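Local coordinates for putative lipoprotein (Bacteroides ovatus, PDB 3OQQ) that is of unknown function but is probably a calcium-binding extracellular lipoprotein, rich in antiparallel beta structure, at residues Asp198-Ser202 / Glu203-Arg207; Glu228-Lys232 / Asn233-Val237; Lys261-Glu265 / Gly266-Thr270; Asp272-Thr275 / Ser276-Asp279. All coordinates share one frame; numbering follows the deposited sequence.

Interaction 1: Asp198-Ser202 / Glu203-Arg207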
loop_
_atom_site.group_PDB
_atom_site.type_symbol
_atom_site.label_atom_id
_atom_site.label_comp_id
_atom_site.label_asym_id
_atom_site.label_seq_id
_atom_site.Cartn_x
_atom_site.Cartn_y
_atom_site.Cartn_z
ATOM N N ASP A 198 11.190 -2.370 2.725
ATOM C CA ASP A 198 12.588 -2.085 2.465
ATOM C C ASP A 198 13.222 -1.239 3.580
ATOM O O ASP A 198 12.691 -0.183 3.950
ATOM C CB ASP A 198 12.706 -1.384 1.107
ATOM C CG ASP A 198 14.031 -1.604 0.431
ATOM O OD1 ASP A 198 15.057 -1.225 1.014
ATOM O OD2 ASP A 198 14.041 -2.187 -0.671
ATOM N N GLY A 199 14.327 -1.746 4.129
ATOM C CA GLY A 199 15.037 -1.071 5.210
ATOM C C GLY A 199 14.471 -1.332 6.595
ATOM O O GLY A 199 15.103 -0.951 7.580
ATOM N N LEU A 200 13.278 -1.980 6.705
ATOM C CA LEU A 200 12.751 -2.279 8.030
ATOM C C LEU A 200 13.417 -3.562 8.552
ATOM O O LEU A 200 12.853 -4.644 8.451
ATOM C CB LEU A 200 11.226 -2.362 8.085
ATOM C CG LEU A 200 10.685 -2.269 9.529
ATOM C CD1 LEU A 200 10.791 -0.831 10.101
ATOM C CD2 LEU A 200 9.315 -2.796 9.615
ATOM N N LYS A 201 14.642 -3.416 9.069
ATOM C CA LYS A 201 15.486 -4.512 9.554
ATOM C C LYS A 201 14.938 -5.155 10.834
ATOM O O LYS A 201 14.202 -4.512 11.582
ATOM C CB LYS A 201 16.921 -4.007 9.778
ATOM C CG LYS A 201 17.519 -3.342 8.538
ATOM C CD LYS A 201 19.016 -3.256 8.616
ATOM C CE LYS A 201 19.567 -2.111 7.800
ATOM N NZ LYS A 201 19.967 -0.973 8.672
ATOM N N SER A 202 15.324 -6.423 11.089
ATOM C CA SER A 202 14.888 -7.194 12.260
ATOM C C SER A 202 15.302 -6.490 13.579
ATOM O O SER A 202 14.537 -6.503 14.532
ATOM C CB SER A 202 15.430 -8.628 12.213
ATOM O OG SER A 202 16.846 -8.667 12.218
ATOM N N GLU A 203 16.462 -5.819 13.586
ATOM C CA GLU A 203 17.019 -5.049 14.707
ATOM C C GLU A 203 16.035 -3.959 15.159
ATOM O O GLU A 203 16.099 -3.530 16.304
ATOM C CB GLU A 203 18.365 -4.384 14.302
ATOM C CG GLU A 203 19.518 -5.344 14.017
ATOM C CD GLU A 203 19.578 -6.042 12.663
ATOM O OE1 GLU A 203 18.611 -5.923 11.875
ATOM O OE2 GLU A 203 20.583 -6.747 12.409
ATOM N N TYR A 204 15.125 -3.527 14.259
ATOM C CA TYR A 204 14.148 -2.488 14.557
ATOM C C TYR A 204 12.785 -3.034 14.971
ATOM O O TYR A 204 11.942 -2.258 15.415
ATOM C CB TYR A 204 13.950 -1.565 13.332
ATOM C CG TYR A 204 15.206 -0.926 12.764
ATOM C CD1 TYR A 204 16.257 -0.537 13.596
ATOM C CD2 TYR A 204 15.333 -0.687 11.397
ATOM C CE1 TYR A 204 17.393 0.077 13.081
ATOM C CE2 TYR A 204 16.473 -0.084 10.872
ATOM C CZ TYR A 204 17.495 0.302 11.719
ATOM O OH TYR A 204 18.610 0.907 11.204
ATOM N N VAL A 205 12.534 -4.337 14.760
ATOM C CA VAL A 205 11.232 -4.954 14.993
ATOM C C VAL A 205 11.310 -5.929 16.155
ATOM O O VAL A 205 12.038 -6.908 16.089
ATOM C CB VAL A 205 10.705 -5.641 13.702
ATOM C CG1 VAL A 205 9.357 -6.303 13.948
ATOM C CG2 VAL A 205 10.624 -4.643 12.546
ATOM N N ASP A 206 10.521 -5.670 17.189
ATOM C CA ASP A 206 10.472 -6.478 18.413
ATOM C C ASP A 206 9.447 -7.594 18.253
ATOM O O ASP A 206 9.812 -8.760 18.361
ATOM C CB ASP A 206 10.125 -5.565 19.622
ATOM C CG ASP A 206 9.998 -6.226 20.991
ATOM O OD1 ASP A 206 10.270 -7.440 21.101
ATOM O OD2 ASP A 206 9.609 -5.532 21.946
ATOM N N ARG A 207 8.180 -7.227 17.985
ATOM C CA ARG A 207 7.050 -8.150 17.870
ATOM C C ARG A 207 6.357 -8.061 16.558
ATOM O O ARG A 207 6.247 -6.980 15.961
ATOM C CB ARG A 207 5.967 -7.885 18.961
ATOM C CG ARG A 207 6.433 -7.794 20.411
ATOM C CD ARG A 207 6.938 -9.124 20.891
ATOM N NE ARG A 207 7.524 -9.073 22.226
ATOM C CZ ARG A 207 7.041 -9.727 23.278
ATOM N NH1 ARG A 207 5.946 -10.469 23.163
ATOM N NH2 ARG A 207 7.649 -9.641 24.455
#
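Two backbone hydrogen bonds tie Lys201 and Ser202 to the residues that follow them round a tight turn. Tyr204 N donates to Lys201 O at 3.0 Å and Val205 N to Ser202 O at 3.0 Å, the first with an N-H...O angle of 153° and the second much the same. The polar side-chain contact is looser: the ammonium of Lys201 leans on the phenol, NZ to Tyr204 OH 3.4 Å, a weak bond. On the stem of the same lysine packs the carboxylate of Glu203, which folds back through a bend at chi2 (80°) until OE1 lies 3.3 Å from Lys201 CB. The i to i+3 bonds mark a single turn of 3-10 helix, which links strand 190-198 to strand 205-215; Leu200, just ahead of it, is the centre of an inverse gamma turn. Among the flat and apolar groups, the Lys201 chain and the Tyr204 ring run side by side and point the same way, while Gly199 O reaches the ring edge in its plane, 3.7 Å from Tyr204 CE2. Leu200 and Val205 meet at about a right angle, Leu200 CD2 against Val205 CG2 at 3.7 Å. Leu200 CG stands anti to its own nitrogen (chi1 -163°), which swings the isobutyl group round to the valine. Helix 314-328 receives this apolar side, with Phe323 and Leu326 touching Leu200 and Ala318 and Ala322 touching Tyr204; Leu305 of strand 298-307 packs on both Leu200 and Val205.

Interaction 2: Glu228-Lys232 / Asn233-Val237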
loop_
_atom_site.group_PDB
_atom_site.type_symbol
_atom_site.label_atom_id
_atom_site.label_comp_id
_atom_site.label_asym_id
_atom_site.label_seq_id
_atom_site.Cartn_x
_atom_site.Cartn_y
_atom_site.Cartn_z
ATOM N N GLU A 228 -0.372 -13.467 17.814
ATOM C CA GLU A 228 -0.152 -12.163 18.450
ATOM C C GLU A 228 1.197 -11.992 19.137
ATOM O O GLU A 228 1.664 -12.892 19.841
ATOM C CB GLU A 228 -1.233 -11.914 19.506
ATOM C CG GLU A 228 -2.589 -11.602 18.923
ATOM C CD GLU A 228 -3.529 -11.007 19.947
ATOM O OE1 GLU A 228 -3.453 -9.778 20.178
ATOM O OE2 GLU A 228 -4.314 -11.775 20.544
ATOM N N LEU A 229 1.780 -10.787 18.972
ATOM C CA LEU A 229 3.001 -10.302 19.643
ATOM C C LEU A 229 4.149 -11.330 19.675
ATOM O O LEU A 229 4.791 -11.542 20.707
ATOM C CB LEU A 229 2.623 -9.871 21.091
ATOM C CG LEU A 229 1.446 -8.901 21.238
ATOM C CD1 LEU A 229 1.009 -8.799 22.674
ATOM C CD2 LEU A 229 1.791 -7.533 20.728
ATOM N N SER A 230 4.414 -11.960 18.524
ATOM C CA SER A 230 5.445 -12.976 18.415
ATOM C C SER A 230 6.835 -12.357 18.345
ATOM O O SER A 230 7.029 -11.329 17.697
ATOM C CB SER A 230 5.194 -13.822 17.175
ATOM O OG SER A 230 6.209 -14.803 17.058
ATOM N N THR A 231 7.811 -13.017 18.971
ATOM C CA THR A 231 9.220 -12.606 18.967
ATOM C C THR A 231 9.998 -13.374 17.907
ATOM O O THR A 231 11.204 -13.178 17.778
ATOM C CB THR A 231 9.860 -12.835 20.350
ATOM O OG1 THR A 231 9.709 -14.216 20.721
ATOM C CG2 THR A 231 9.306 -11.899 21.410
ATOM N N LYS A 232 9.317 -14.267 17.174
ATOM C CA LYS A 232 9.899 -15.091 16.105
ATOM C C LYS A 232 10.407 -14.239 14.934
ATOM O O LYS A 232 9.811 -13.195 14.631
ATOM C CB LYS A 232 8.846 -16.073 15.545
ATOM C CG LYS A 232 8.398 -17.177 16.501
ATOM C CD LYS A 232 7.204 -17.899 15.892
ATOM C CE LYS A 232 6.610 -18.931 16.812
ATOM N NZ LYS A 232 5.461 -19.623 16.169
ATOM N N ASN A 233 11.444 -14.739 14.236
ATOM C CA ASN A 233 11.967 -14.156 12.995
ATOM C C ASN A 233 10.940 -14.346 11.869
ATOM O O ASN A 233 10.683 -13.435 11.078
ATOM C CB ASN A 233 13.296 -14.823 12.625
ATOM C CG ASN A 233 14.462 -14.353 13.469
ATOM O OD1 ASN A 233 14.316 -13.510 14.361
ATOM N ND2 ASN A 233 15.657 -14.841 13.158
ATOM N N ILE A 234 10.331 -15.540 11.833
ATOM C CA ILE A 234 9.311 -15.897 10.858
ATOM C C ILE A 234 8.035 -16.281 11.598
ATOM O O ILE A 234 8.020 -17.204 12.407
ATOM C CB ILE A 234 9.780 -17.036 9.896
ATOM C CG1 ILE A 234 11.104 -16.672 9.164
ATOM C CG2 ILE A 234 8.659 -17.389 8.897
ATOM C CD1 ILE A 234 11.905 -17.910 8.642
ATOM N N VAL A 235 6.972 -15.566 11.296
ATOM C CA VAL A 235 5.637 -15.786 11.808
ATOM C C VAL A 235 4.834 -16.242 10.610
ATOM O O VAL A 235 4.780 -15.542 9.605
ATOM C CB VAL A 235 5.076 -14.481 12.473
ATOM C CG1 VAL A 235 3.612 -14.634 12.862
ATOM C CG2 VAL A 235 5.910 -14.094 13.684
ATOM N N LYS A 236 4.282 -17.448 10.684
ATOM C CA LYS A 236 3.446 -17.996 9.626
ATOM C C LYS A 236 2.072 -18.281 10.219
ATOM O O LYS A 236 1.994 -19.003 11.205
ATOM C CB LYS A 236 4.094 -19.262 9.036
ATOM C CG LYS A 236 3.315 -19.919 7.895
ATOM C CD LYS A 236 4.210 -20.890 7.142
ATOM C CE LYS A 236 3.520 -22.182 6.803
ATOM N NZ LYS A 236 3.432 -23.100 7.975
ATOM N N VAL A 237 1.005 -17.656 9.677
ATOM C CA VAL A 237 -0.359 -17.938 10.135
ATOM C C VAL A 237 -1.154 -18.438 8.910
ATOM O O VAL A 237 -0.957 -17.955 7.787
ATOM C CB VAL A 237 -1.087 -16.814 10.939
ATOM C CG1 VAL A 237 -0.299 -16.429 12.184
ATOM C CG2 VAL A 237 -1.405 -15.598 10.106
HETATM O O HOH W 1 4.356 -18.749 13.378
#
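Between Ser230 and Val235 the backbone passes from one sheet to another: strand 221-230 turns a corner at Leu229, within a G1 beta bulge in which Leu229 and Ser230 both face Ile208, and a loop of Thr231, Lys232 and Asn233 then leads into strand 234-242. Just after the corner Ser230 opens an ST turn. With Ser230 OG anti to the backbone N (chi1 179°), the hydroxyl oxygen accepts from Lys232 N at 3.2 Å, the N-H...O angle being 160°. The same side chain meets the start of the next strand: the CG2 branch of Val235 lies against Ser230 OG at 3.5 Å and against Ser230 CB at 3.6 Å, so one methyl packs over both atoms of the serine side chain. Lys232 flanks that methyl from another direction, its CB 4.0 Å from Val235 CG2. Beyond CB the lysine is extended and runs past the backbone of the new strand, with Lys232 CD 3.6 Å from Ile234 O. Its ammonium donates to a water, NZ to oxygen 3.1 Å, which also accepts from Lys236 N at 3.0 Å and so joins the end of the side chain to the strand. Glu227 is the stronger partner of that ammonium, through a salt bridge, and also makes a weak hydrogen bond with Ser230 OG. Val235 in turn touches Ile208 and Ala210 of strand 205-215. The link between the two segments is thus a methyl packing and a shared water, while the charge of Lys232 is probably balanced chiefly by Glu227.

Interaction 3: Lys261-Glu265 / Gly266-Thr270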
loop_
_atom_site.group_PDB
_atom_site.type_symbol
_atom_site.label_atom_id
_atom_site.label_comp_id
_atom_site.label_asym_id
_atom_site.label_seq_id
_atom_site.Cartn_x
_atom_site.Cartn_y
_atom_site.Cartn_z
ATOM N N LYS A 261 10.890 -11.061 9.319
ATOM C CA LYS A 261 11.548 -9.803 9.646
ATOM C C LYS A 261 13.064 -9.907 9.479
ATOM O O LYS A 261 13.735 -8.892 9.541
ATOM C CB LYS A 261 11.195 -9.368 11.092
ATOM C CG LYS A 261 11.891 -10.195 12.228
ATOM C CD LYS A 261 11.585 -9.579 13.569
ATOM C CE LYS A 261 12.199 -10.319 14.736
ATOM N NZ LYS A 261 11.587 -9.862 16.021
ATOM N N ALA A 262 13.597 -11.111 9.245
ATOM C CA ALA A 262 15.035 -11.365 9.255
ATOM C C ALA A 262 15.749 -11.340 7.877
ATOM O O ALA A 262 16.940 -11.637 7.812
ATOM C CB ALA A 262 15.303 -12.688 9.965
ATOM N N GLN A 263 15.086 -10.924 6.824
ATOM C CA GLN A 263 15.731 -10.847 5.507
ATOM C C GLN A 263 16.624 -9.610 5.423
ATOM O O GLN A 263 16.312 -8.614 6.058
ATOM C CB GLN A 263 14.681 -10.845 4.388
ATOM C CG GLN A 263 13.974 -12.204 4.226
ATOM C CD GLN A 263 14.903 -13.360 3.913
ATOM O OE1 GLN A 263 15.749 -13.295 3.009
ATOM N NE2 GLN A 263 14.795 -14.438 4.686
ATOM N N ALA A 264 17.716 -9.664 4.648
ATOM C CA ALA A 264 18.651 -8.540 4.494
ATOM C C ALA A 264 17.978 -7.224 4.027
ATOM O O ALA A 264 18.290 -6.161 4.568
ATOM C CB ALA A 264 19.748 -8.913 3.518
ATOM N N GLU A 265 17.050 -7.301 3.062
ATOM C CA GLU A 265 16.362 -6.144 2.447
ATOM C C GLU A 265 15.280 -5.523 3.342
ATOM O O GLU A 265 14.786 -4.434 3.043
ATOM C CB GLU A 265 15.733 -6.549 1.096
ATOM C CG GLU A 265 14.708 -7.677 1.200
ATOM C CD GLU A 265 15.236 -9.080 1.004
ATOM O OE1 GLU A 265 16.351 -9.388 1.488
ATOM O OE2 GLU A 265 14.526 -9.876 0.352
ATOM N N GLY A 266 14.903 -6.218 4.405
ATOM C CA GLY A 266 13.866 -5.727 5.303
ATOM C C GLY A 266 12.864 -6.818 5.594
ATOM O O GLY A 266 13.177 -7.994 5.380
ATOM N N THR A 267 11.666 -6.445 6.099
ATOM C CA THR A 267 10.588 -7.407 6.441
ATOM C C THR A 267 9.900 -7.902 5.159
ATOM O O THR A 267 9.445 -7.091 4.340
ATOM C CB THR A 267 9.592 -6.767 7.432
ATOM O OG1 THR A 267 10.331 -6.271 8.548
ATOM C CG2 THR A 267 8.522 -7.761 7.928
ATOM N N VAL A 268 9.827 -9.223 4.972
ATOM C CA VAL A 268 9.188 -9.760 3.752
ATOM C C VAL A 268 7.839 -10.395 4.147
ATOM O O VAL A 268 7.808 -11.339 4.930
ATOM C CB VAL A 268 10.107 -10.737 2.971
ATOM C CG1 VAL A 268 9.381 -11.342 1.762
ATOM C CG2 VAL A 268 11.409 -10.045 2.553
ATOM N N ILE A 269 6.735 -9.844 3.606
ATOM C CA ILE A 269 5.374 -10.262 3.907
ATOM C C ILE A 269 4.743 -10.911 2.681
ATOM O O ILE A 269 4.702 -10.295 1.617
ATOM C CB ILE A 269 4.536 -9.026 4.404
ATOM C CG1 ILE A 269 5.179 -8.437 5.688
ATOM C CG2 ILE A 269 3.043 -9.410 4.661
ATOM C CD1 ILE A 269 4.633 -7.130 6.172
ATOM N N THR A 270 4.224 -12.145 2.835
ATOM C CA THR A 270 3.546 -12.804 1.711
ATOM C C THR A 270 2.171 -13.346 2.121
ATOM O O THR A 270 2.016 -13.906 3.206
ATOM C CB THR A 270 4.379 -13.928 1.101
ATOM O OG1 THR A 270 4.666 -14.877 2.113
ATOM C CG2 THR A 270 5.671 -13.434 0.442
#
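The amide of Gln263 points away from Val268, and it is the aliphatic stem of the glutamine, CB and CG, that meets the valine; the carboxylate of Glu265 comes to the same methyl with one oxygen. Gln263 CG is 3.7 Å from Val268 CG2, and Glu265 OE2 approaches Val268 CG2 at 3.8 Å, each side chain crossing the valine at a slant. This is the tip of the beta hairpin formed by strands 253-263 and 266-272, closed by a type I turn from Gln263 to Gly266. One backbone bond closes the turn, Gly266 N to Gln263 O at 3.2 Å, with an N-H...O angle of 151°. At Gly266 phi is positive (133°), a conformation that suits glycine. Glu265 starts with CG between its backbone N and carbonyl carbon (chi1 59°) and then bends at chi2, which brings OE2 to the Val268 methyl. The amide of Gln263 is held by Asp260, and the carboxylate of Glu265 by Ser354. Thr267 points away but still meets Lys261, two residues before the turn. Its hydroxyl is hydrogen-bonded to Leu200 O, while the extended Lys261 chain carries NZ to the carbonyl oxygen of Val205. A triethylene glycol, probably from the crystallisation liquor, lies about 4 Å from the Val268 side chain. At the closest approach of Lys261 to Thr267, Lys261 CA is 3.9 Å from Thr267 OG1.

Interaction 4: Asp272-Thr275 / Ser276-Asp279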
loop_
_atom_site.group_PDB
_atom_site.type_symbol
_atom_site.label_atom_id
_atom_site.label_comp_id
_atom_site.label_asym_id
_atom_site.label_seq_id
_atom_site.Cartn_x
_atom_site.Cartn_y
_atom_site.Cartn_z
ATOM N N ASP A 272 -0.270 -16.026 0.583
ATOM C CA ASP A 272 -0.373 -17.171 -0.332
ATOM C C ASP A 272 -1.821 -17.677 -0.296
ATOM O O ASP A 272 -2.547 -17.338 0.647
ATOM C CB ASP A 272 0.638 -18.220 0.136
ATOM C CG ASP A 272 0.977 -19.391 -0.776
ATOM O OD1 ASP A 272 0.315 -19.545 -1.845
ATOM O OD2 ASP A 272 1.865 -20.159 -0.417
ATOM N N GLY A 273 -2.260 -18.396 -1.336
ATOM C CA GLY A 273 -3.639 -18.902 -1.398
ATOM C C GLY A 273 -4.555 -18.268 -2.425
ATOM O O GLY A 273 -5.750 -18.619 -2.516
ATOM N N LEU A 274 -3.998 -17.312 -3.214
ATOM C CA LEU A 274 -4.723 -16.588 -4.253
ATOM C C LEU A 274 -5.388 -17.519 -5.263
ATOM O O LEU A 274 -6.461 -17.195 -5.757
ATOM C CB LEU A 274 -3.796 -15.607 -5.014
ATOM C CG LEU A 274 -3.096 -14.510 -4.235
ATOM C CD1 LEU A 274 -2.408 -13.507 -5.240
ATOM C CD2 LEU A 274 -4.077 -13.800 -3.273
ATOM N N THR A 275 -4.756 -18.661 -5.574
ATOM C CA THR A 275 -5.308 -19.632 -6.533
ATOM C C THR A 275 -6.672 -20.237 -6.056
ATOM O O THR A 275 -7.452 -20.730 -6.885
ATOM C CB THR A 275 -4.260 -20.730 -6.786
ATOM O OG1 THR A 275 -4.491 -21.327 -8.047
ATOM C CG2 THR A 275 -4.186 -21.796 -5.675
ATOM N N SER A 276 -6.930 -20.227 -4.720
ATOM C CA SER A 276 -8.118 -20.863 -4.138
ATOM C C SER A 276 -9.326 -19.920 -4.104
ATOM O O SER A 276 -10.394 -20.359 -3.701
ATOM C CB SER A 276 -7.807 -21.370 -2.726
ATOM O OG SER A 276 -7.733 -20.339 -1.747
ATOM N N LEU A 277 -9.168 -18.631 -4.541
ATOM C CA LEU A 277 -10.240 -17.627 -4.471
ATOM C C LEU A 277 -11.248 -17.750 -5.592
ATOM O O LEU A 277 -12.446 -17.524 -5.366
ATOM C CB LEU A 277 -9.685 -16.206 -4.428
ATOM C CG LEU A 277 -8.680 -15.897 -3.315
ATOM C CD1 LEU A 277 -8.275 -14.501 -3.396
ATOM C CD2 LEU A 277 -9.255 -16.240 -1.904
HETATM N N MSE A 278 -10.777 -18.077 -6.799
HETATM C CA MSE A 278 -11.673 -18.307 -7.927
HETATM C C MSE A 278 -12.443 -19.637 -7.753
HETATM O O MSE A 278 -12.095 -20.453 -6.888
HETATM C CB MSE A 278 -10.888 -18.327 -9.241
HETATM C CG MSE A 278 -9.993 -19.562 -9.402
HETATM SE SE MSE A 278 -8.871 -19.479 -10.967
HETATM C CE MSE A 278 -8.113 -17.632 -10.655
ATOM N N ASP A 279 -13.464 -19.862 -8.600
ATOM C CA ASP A 279 -14.243 -21.099 -8.598
ATOM C C ASP A 279 -13.853 -21.968 -9.767
ATOM O O ASP A 279 -14.013 -23.192 -9.700
ATOM C CB ASP A 279 -15.740 -20.802 -8.636
ATOM C CG ASP A 279 -16.271 -20.297 -7.312
ATOM O OD1 ASP A 279 -15.521 -20.339 -6.314
ATOM O OD2 ASP A 279 -17.409 -19.829 -7.282
HETATM O O HOH W 2 -8.239 -17.374 -7.652
HETATM O O HOH W 3 -9.813 -21.978 -7.120
#
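Gly273 O is gripped twice by Ser276: the backbone N donates to it at 3.0 Å (N-H...O angle 155°), and the hydroxyl OG is hydrogen-bonded to it at 2.7 Å, its proton not assigned; OG is also bonded to Phe254 N. The serine hydroxyl folds back between its own N and carbonyl carbon (chi1 75°), a rotation that lets it reach the same oxygen as the backbone N-H. One residue further on, Leu277 N donates to Leu274 O at 3.3 Å. Two waters extend the bonding. The first gives a proton to Leu274 O at 2.6 Å and accepts from Met278 N; the second donates to both Thr275 O and Met278 O. Apolar contacts are lighter: the Leu277 branch point lies beside the carbonyl, Leu277 CG 3.5 Å from Leu274 O. At the leucine tips, Leu274 CD2 is 4.3 Å from Leu277 CD1. Both leucines also touch Val182 of strand 173-184, while the selenomethionine Met278 packs on Met284. Arg253 takes up Ser276 O and Met278 O. The successive i to i+3 bonds, with waters continuing from them, are those of a short 3-10 turn, here following strand 266-272 at the start of the loop toward strand 298-307.

Overall arrangement
Along the chain the four contacts follow in series. Interactions 1, 2 and 3 cluster, with centres about 8 to 13 Å apart: interactions 1 and 2 share neighbouring strands 205-215 and 221-230, whereas interactions 2 and 3 meet through strands 234-242 and 253-263 of the six-stranded antiparallel sheet, where Lys261 N bonds to Asn233 O. Interactions 1 and 3 are joined directly by Gly199 N and Glu265 O. Interaction 4 adjoins interaction 3 in sequence, yet its centre is about 24 Å away, at the other end of strand 266-272. Interactions 1 to 3 thus gather loops and turns where the six-stranded sheet meets strands 205-215 and 221-230, with interaction 4 standing apart.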